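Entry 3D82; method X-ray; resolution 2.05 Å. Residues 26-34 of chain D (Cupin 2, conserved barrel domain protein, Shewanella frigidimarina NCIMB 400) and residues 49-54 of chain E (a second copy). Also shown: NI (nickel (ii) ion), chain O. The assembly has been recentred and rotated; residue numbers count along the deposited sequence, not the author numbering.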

# COMPACT_ATOMS: atom_id res chain seq x y z
N ALA D 26 -5.69 -6.86 -5.85
CA ALA D 26 -4.90 -6.40 -6.99
C ALA D 26 -3.65 -7.23 -7.15
O ALA D 26 -3.23 -7.93 -6.22
CB ALA D 26 -4.54 -4.93 -6.82
N GLU D 27 -3.07 -7.15 -8.34
CA GLU D 27 -1.83 -7.80 -8.68
C GLU D 27 -0.88 -6.81 -9.34
O GLU D 27 -1.31 -6.04 -10.20
CB GLU D 27 -2.09 -8.98 -9.59
CG GLU D 27 -2.83 -10.09 -8.87
CD GLU D 27 -2.80 -11.39 -9.62
OE1 GLU D 27 -3.35 -11.41 -10.74
OE2 GLU D 27 -2.23 -12.37 -9.09
N MSE D 28 0.37 -6.84 -8.91
CA MSE D 28 1.47 -6.02 -9.44
C MSE D 28 2.60 -6.99 -9.76
O MSE D 28 3.24 -7.49 -8.85
CB MSE D 28 1.93 -5.00 -8.40
CG MSE D 28 3.17 -4.19 -8.80
SE MSE D 28 3.83 -3.20 -7.26
CE MSE D 28 4.26 -4.59 -5.99
N ASN D 29 2.86 -7.22 -11.04
CA ASN D 29 3.83 -8.22 -11.50
C ASN D 29 3.43 -9.54 -10.80
O ASN D 29 2.25 -9.89 -10.80
CB ASN D 29 5.29 -7.74 -11.25
CG ASN D 29 5.61 -6.41 -11.91
OD1 ASN D 29 5.16 -6.12 -13.03
ND2 ASN D 29 6.39 -5.60 -11.22
N ASP D 30 4.37 -10.19 -10.11
CA ASP D 30 4.12 -11.44 -9.37
C ASP D 30 3.78 -11.22 -7.87
O ASP D 30 3.97 -12.13 -7.06
CB ASP D 30 5.32 -12.41 -9.55
CG ASP D 30 6.66 -11.83 -9.06
OD1 ASP D 30 6.81 -10.59 -8.97
OD2 ASP D 30 7.59 -12.64 -8.82
N TYR D 31 3.29 -10.03 -7.52
CA TYR D 31 2.87 -9.70 -6.15
C TYR D 31 1.36 -9.54 -6.08
O TYR D 31 0.69 -9.28 -7.08
CB TYR D 31 3.58 -8.42 -5.66
CG TYR D 31 5.00 -8.63 -5.26
CD1 TYR D 31 5.99 -8.94 -6.21
CD2 TYR D 31 5.39 -8.53 -3.90
CE1 TYR D 31 7.33 -9.16 -5.81
CE2 TYR D 31 6.72 -8.73 -3.51
CZ TYR D 31 7.68 -9.04 -4.46
OH TYR D 31 8.96 -9.26 -4.06
N GLN D 32 0.82 -9.72 -4.88
CA GLN D 32 -0.62 -9.57 -4.60
C GLN D 32 -0.84 -8.61 -3.44
O GLN D 32 -0.04 -8.57 -2.49
CB GLN D 32 -1.23 -10.92 -4.27
CG GLN D 32 -1.27 -11.87 -5.49
CD GLN D 32 -1.83 -13.22 -5.14
OE1 GLN D 32 -1.59 -13.74 -4.06
NE2 GLN D 32 -2.58 -13.81 -6.08
N PHE D 33 -1.90 -7.81 -3.55
CA PHE D 33 -2.36 -6.89 -2.50
C PHE D 33 -3.58 -7.62 -1.97
O PHE D 33 -4.46 -7.97 -2.75
CB PHE D 33 -2.77 -5.53 -3.06
CG PHE D 33 -1.60 -4.71 -3.54
CD1 PHE D 33 -0.90 -5.07 -4.69
CD2 PHE D 33 -1.20 -3.58 -2.84
CE1 PHE D 33 0.20 -4.34 -5.12
CE2 PHE D 33 -0.09 -2.81 -3.28
CZ PHE D 33 0.61 -3.22 -4.42
N LYS D 34 -3.61 -7.87 -0.66
CA LYS D 34 -4.67 -8.66 -0.04
C LYS D 34 -5.24 -7.93 1.15
O LYS D 34 -4.49 -7.45 1.99
CB LYS D 34 -4.08 -10.01 0.42
CG LYS D 34 -3.71 -10.94 -0.73
CD LYS D 34 -2.43 -11.72 -0.54
CE LYS D 34 -2.49 -12.91 0.33
NZ LYS D 34 -1.10 -13.54 0.42
NI NI O . 4.48 6.25 -14.05
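Chain E (49-54) DTDEVF

What does chain E meet when it reaches chain D? Two strands of chain D, residues 26-28 and 31-34, are joined by a tight type II' turn from Met D28 to Tyr D31. The hairpin is closed by paired backbone bonds, Tyr D31 N to Met D28 O at 2.9 Å and Met D28 N to Tyr D31 O at 3.1 Å. Asn D29, at the second position of the turn, has a positive phi of 52°, as this turn type requires. Chain E is extended from Thr E50 onward, after a bend at Asp E49, and becomes a strand at Glu E52. It starts beside the turn and runs roughly in the sense of residues 31-34, against that of 26-28. The nearest CA atoms across the contact are those of Met D28 and Asp E51, 5.6 Å apart.

How does the start of the chain E stretch engage the turn? Asp E49 points its CB away and makes no contact, so the first real anchor is Thr E50. Its OG1 accepts a nearly straight hydrogen bond from Asn D29 ND2 at 2.8 Å, and the same OG1 donates to Asp E51 O at 2.6 Å. The threonine hydroxyl thus links the side chain of the turn to the backbone of its own chain.

Why does Asp E51 fit so closely against Asn D29? Each residue uses its side chain to bind the other's backbone amide. Asn D29 N donates to Asp E51 OD2 at 2.8 Å, while Asp E51 N donates to Asn D29 OD1 at 3.0 Å, both almost linear. This reciprocal pairing fixes the extended chain E backbone against the turn, with Asp E51 directing its CB toward chain D. A water extends the polar patch, donating to Asp E51 OD2 at 2.8 Å and to Glu D27 O at 3.2 Å.

What happens once chain E enters its strand? The side chains alternate. Glu E52 turns its CB away from chain D, and its OE1 binds the nickel ion at 2.3 Å, with the other ligands coming from elsewhere in the structure. Val E53 turns back toward chain D, and the contact becomes apolar: its CG2 lies 3.8 Å from SE of Met D28, a selenomethionine, and 3.7 Å from CZ of Phe D33, meeting that ring obliquely. One methyl group therefore touches residues from both strands of the hairpin. By Phe E54 the chain has moved out of reach: the nearest approach of its side chain is CB to Phe D33 CZ at 9.5 Å.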

# COMPACT_ATOMS: atom_id res chain seq x y z
N ASP E 49 8.97 -2.43 -18.39
CA ASP E 49 9.21 -3.75 -17.78
C ASP E 49 8.51 -4.02 -16.44
O ASP E 49 8.73 -5.07 -15.86
CB ASP E 49 10.73 -3.98 -17.70
CG ASP E 49 11.41 -3.97 -19.09
OD1 ASP E 49 10.95 -4.69 -20.01
OD2 ASP E 49 12.42 -3.24 -19.28
N THR E 50 7.65 -3.11 -15.97
CA THR E 50 6.97 -3.34 -14.69
C THR E 50 5.62 -2.67 -14.62
O THR E 50 5.40 -1.60 -15.22
CB THR E 50 7.82 -2.84 -13.47
OG1 THR E 50 7.13 -3.14 -12.25
CG2 THR E 50 8.11 -1.31 -13.54
N ASP E 51 4.71 -3.31 -13.87
CA ASP E 51 3.47 -2.70 -13.48
C ASP E 51 3.88 -1.68 -12.42
O ASP E 51 4.92 -1.85 -11.77
CB ASP E 51 2.53 -3.69 -12.80
CG ASP E 51 2.04 -4.80 -13.73
OD1 ASP E 51 2.06 -4.66 -14.97
OD2 ASP E 51 1.61 -5.82 -13.17
N GLU E 52 3.05 -0.65 -12.25
CA GLU E 52 3.25 0.39 -11.26
C GLU E 52 1.94 0.62 -10.52
O GLU E 52 0.88 0.69 -11.13
CB GLU E 52 3.67 1.69 -11.94
CG GLU E 52 3.98 2.79 -10.95
CD GLU E 52 4.57 3.99 -11.61
OE1 GLU E 52 3.96 4.50 -12.58
OE2 GLU E 52 5.62 4.45 -11.13
N VAL E 53 2.02 0.77 -9.20
CA VAL E 53 0.87 0.97 -8.35
C VAL E 53 0.81 2.40 -7.83
O VAL E 53 1.82 2.94 -7.37
CB VAL E 53 0.88 -0.04 -7.16
CG1 VAL E 53 -0.12 0.36 -6.03
CG2 VAL E 53 0.53 -1.45 -7.69
N PHE E 54 -0.39 3.00 -7.92
CA PHE E 54 -0.71 4.30 -7.34
C PHE E 54 -1.75 4.08 -6.25
O PHE E 54 -2.78 3.46 -6.53
CB PHE E 54 -1.32 5.23 -8.39
CG PHE E 54 -0.31 5.84 -9.31
CD1 PHE E 54 0.18 5.13 -10.41
CD2 PHE E 54 0.14 7.16 -9.10
CE1 PHE E 54 1.12 5.69 -11.28
CE2 PHE E 54 1.09 7.74 -9.96
CZ PHE E 54 1.59 7.00 -11.04
O HOH W 1 -0.94 -6.98 -13.24